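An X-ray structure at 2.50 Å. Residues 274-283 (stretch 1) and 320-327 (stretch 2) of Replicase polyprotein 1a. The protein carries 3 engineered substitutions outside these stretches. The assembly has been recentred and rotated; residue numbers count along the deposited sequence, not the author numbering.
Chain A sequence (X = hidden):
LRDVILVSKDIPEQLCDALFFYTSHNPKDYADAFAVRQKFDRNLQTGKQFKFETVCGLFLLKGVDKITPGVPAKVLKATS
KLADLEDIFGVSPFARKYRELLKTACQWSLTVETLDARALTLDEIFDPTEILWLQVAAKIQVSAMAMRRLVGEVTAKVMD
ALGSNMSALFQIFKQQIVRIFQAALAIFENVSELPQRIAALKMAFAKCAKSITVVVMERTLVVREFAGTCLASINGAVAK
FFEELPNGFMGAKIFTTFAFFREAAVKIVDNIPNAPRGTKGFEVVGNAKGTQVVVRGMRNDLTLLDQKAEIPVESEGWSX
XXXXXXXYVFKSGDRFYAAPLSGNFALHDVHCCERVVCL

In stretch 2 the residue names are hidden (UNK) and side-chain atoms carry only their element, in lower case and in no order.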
# COMPACT_ATOMS: atom_id res chain seq x y z
N ASN A 274 -25.52 -26.35 -17.25
CA ASN A 274 -26.20 -26.01 -18.47
C ASN A 274 -25.38 -26.16 -19.75
O ASN A 274 -25.71 -25.56 -20.76
CB ASN A 274 -26.77 -24.59 -18.34
CG ASN A 274 -27.89 -24.51 -17.28
OD1 ASN A 274 -28.77 -25.41 -17.15
ND2 ASN A 274 -27.85 -23.43 -16.52
N ALA A 275 -24.36 -27.00 -19.69
CA ALA A 275 -23.57 -27.43 -20.83
C ALA A 275 -23.33 -28.92 -20.67
O ALA A 275 -23.68 -29.50 -19.64
CB ALA A 275 -22.25 -26.72 -20.79
N PRO A 276 -22.71 -29.57 -21.64
CA PRO A 276 -22.38 -31.00 -21.36
C PRO A 276 -21.52 -31.32 -20.07
O PRO A 276 -20.63 -30.52 -19.63
CB PRO A 276 -21.66 -31.47 -22.64
CG PRO A 276 -22.19 -30.48 -23.69
CD PRO A 276 -22.34 -29.15 -23.00
N ARG A 277 -21.81 -32.50 -19.48
CA ARG A 277 -21.02 -33.02 -18.37
C ARG A 277 -19.58 -32.87 -18.74
O ARG A 277 -19.16 -33.23 -19.89
CB ARG A 277 -21.31 -34.52 -18.15
CG ARG A 277 -22.29 -34.80 -16.95
CD ARG A 277 -21.92 -33.90 -15.73
NE ARG A 277 -21.25 -34.62 -14.66
CZ ARG A 277 -21.31 -34.25 -13.39
NH1 ARG A 277 -21.99 -33.16 -13.06
NH2 ARG A 277 -20.70 -34.98 -12.46
N GLY A 278 -18.84 -32.33 -17.77
CA GLY A 278 -17.38 -32.29 -17.84
C GLY A 278 -16.90 -31.03 -18.49
O GLY A 278 -15.70 -30.85 -18.62
N THR A 279 -17.83 -30.16 -18.91
CA THR A 279 -17.46 -28.84 -19.41
C THR A 279 -16.97 -27.96 -18.27
O THR A 279 -17.64 -27.85 -17.26
CB THR A 279 -18.66 -28.12 -20.06
OG1 THR A 279 -19.26 -28.96 -21.06
CG2 THR A 279 -18.20 -26.84 -20.75
N LYS A 280 -15.86 -27.26 -18.44
CA LYS A 280 -15.39 -26.36 -17.43
C LYS A 280 -15.60 -24.92 -17.80
O LYS A 280 -15.58 -24.58 -18.98
CB LYS A 280 -13.88 -26.53 -17.27
CG LYS A 280 -13.46 -27.82 -16.67
CD LYS A 280 -11.91 -27.98 -16.62
CE LYS A 280 -11.54 -29.18 -15.75
NZ LYS A 280 -10.19 -28.89 -15.09
N GLY A 281 -15.69 -24.05 -16.78
CA GLY A 281 -15.78 -22.63 -17.07
C GLY A 281 -15.05 -21.73 -16.09
O GLY A 281 -14.39 -22.18 -15.15
N PHE A 282 -15.19 -20.44 -16.30
CA PHE A 282 -14.48 -19.51 -15.46
C PHE A 282 -15.42 -18.53 -14.78
O PHE A 282 -16.48 -18.18 -15.35
CB PHE A 282 -13.47 -18.76 -16.29
CG PHE A 282 -12.60 -19.63 -17.22
CD1 PHE A 282 -11.63 -20.52 -16.71
CD2 PHE A 282 -12.76 -19.54 -18.63
CE1 PHE A 282 -10.82 -21.24 -17.57
CE2 PHE A 282 -11.97 -20.28 -19.50
CZ PHE A 282 -10.97 -21.11 -18.97
N GLU A 283 -15.06 -18.17 -13.53
CA GLU A 283 -15.74 -17.11 -12.72
C GLU A 283 -14.72 -16.10 -12.19
O GLU A 283 -13.93 -16.46 -11.27
CB GLU A 283 -16.43 -17.69 -11.49
CG GLU A 283 -17.90 -18.02 -11.62
CD GLU A 283 -18.41 -18.90 -10.44
OE1 GLU A 283 -19.23 -19.82 -10.66
OE2 GLU A 283 -17.92 -18.72 -9.29
N UNK A 320 -18.42 -21.14 -27.28
CA UNK A 320 -18.00 -22.38 -27.91
C UNK A 320 -17.23 -23.15 -26.85
O UNK A 320 -16.52 -22.56 -26.03
c UNK A 320 -17.07 -22.07 -29.14
N UNK A 321 -17.41 -24.46 -26.79
CA UNK A 321 -16.64 -25.19 -25.83
C UNK A 321 -15.32 -25.65 -26.43
O UNK A 321 -15.32 -26.56 -27.21
c UNK A 321 -19.63 -26.83 -24.26
c UNK A 321 -18.55 -25.86 -24.42
c UNK A 321 -16.43 -27.28 -24.54
c UNK A 321 -17.40 -26.39 -25.30
N UNK A 322 -14.22 -25.04 -26.02
CA UNK A 322 -12.88 -25.34 -26.57
C UNK A 322 -11.97 -25.94 -25.53
O UNK A 322 -12.00 -25.54 -24.33
c UNK A 322 -12.27 -24.08 -27.16
c UNK A 322 -13.49 -24.07 -29.37
c UNK A 322 -12.64 -21.95 -28.48
c UNK A 322 -13.24 -23.30 -28.10
N UNK A 323 -11.21 -26.96 -25.93
CA UNK A 323 -10.38 -27.67 -24.96
C UNK A 323 -11.16 -27.92 -23.67
O UNK A 323 -10.63 -27.79 -22.60
N UNK A 324 -12.43 -28.23 -23.76
CA UNK A 324 -13.22 -28.61 -22.59
C UNK A 324 -13.69 -27.47 -21.72
O UNK A 324 -14.28 -27.74 -20.67
N UNK A 325 -13.44 -26.24 -22.16
CA UNK A 325 -13.78 -25.01 -21.43
C UNK A 325 -14.73 -24.14 -22.23
O UNK A 325 -14.50 -23.89 -23.46
c UNK A 325 -9.80 -25.90 -19.73
c UNK A 325 -11.52 -24.66 -20.36
c UNK A 325 -11.27 -24.40 -19.05
n UNK A 325 -10.23 -25.22 -18.68
n UNK A 325 -10.57 -25.58 -20.76
c UNK A 325 -12.55 -24.11 -21.29
N UNK A 326 -15.69 -23.55 -21.54
CA UNK A 326 -16.67 -22.66 -22.15
C UNK A 326 -16.00 -21.34 -22.42
O UNK A 326 -15.61 -20.62 -21.47
c UNK A 326 -19.26 -22.44 -21.84
c UNK A 326 -19.36 -22.09 -23.31
c UNK A 326 -17.85 -22.41 -21.26
c UNK A 326 -20.18 -21.53 -21.03
N UNK A 327 -15.79 -21.05 -23.71
CA UNK A 327 -15.11 -19.84 -24.10
C UNK A 327 -16.04 -18.91 -24.85
O UNK A 327 -17.17 -19.27 -25.18
c UNK A 327 -13.90 -20.17 -24.96
s UNK A 327 -12.60 -21.12 -24.23
O HOH W 1 -13.32 -30.38 -19.29
O HOH W 2 -16.62 -19.90 -19.09

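Position 320 carries a single side-chain carbon, which lies beyond the reach of stretch 1; one carbon and nothing more identifies Ala320. Its backbone pairs with that of position 327, N to O at 3.1 Å and O to N at 2.9 Å, a pair of bonds within the hairpin whose turn lies at 322-325.

At position 321 four carbons fork at the first, and the tip of the two-carbon arm lies 3.8 Å from Pro276 CD, 3.8 Å from Thr279 CG2 and 4.3 Å from Ala275 CB, so one methyl group meets three residues of the loop; this is Ile321. Position 322 also has four carbons, but the fork comes at the second, and none of them contacts stretch 1; this is Leu322.

Positions 323 and 324 have no side-chain atoms. Both have positive phi, which favours glycine, and they form the centre of a type I' turn running from Leu322 to position 325. Only the second touches stretch 1: the backbone O of 324 accepts a hydrogen bond from Lys280 N at 2.8 Å. The two are Gly323 and Gly324.

Position 325 shows one carbon followed by a five-membered ring of three carbons and two nitrogens; a ring carbon lies 3.3 Å from Phe282 CZ. The two ring planes are inclined by 13° but slid apart, with centroids separated by 5.2 Å, so they barely overlap. This is His325, whose ND1 donates to Gly323 O at 2.9 Å, tying the ring back to the turn.

At position 326 four carbons fork at the second; the backbone N donates to Lys280 O at 2.8 Å, and CB lies 4.5 Å from Thr279 CG2. This is Leu326. Position 327 ends in sulfur after one carbon, and its side chain stays 4.8 Å or more from stretch 1; it is Cys327.

The contact is anchored by backbone. Lys280 uses both its N and its O, reaching Gly324 and Leu326 across His325 to form a single bridge, with Lys280 CA and His325 CA 4.5 Å apart, supplemented by apolar packing around Ile321 and the offset aromatic pair. On stretch 1, a type II turn from Pro276 to Thr279 precedes this bridge and is closed at Pro276 O by Thr279 N at 2.9 Å and Thr279 OG1 at 2.5 Å. Two waters extend the polar links: one donates to Gly278 O and Gly324 O, the other accepts from Phe282 N and donates to Leu326 O.

Stretch 2 (320-327) AILGGHLC
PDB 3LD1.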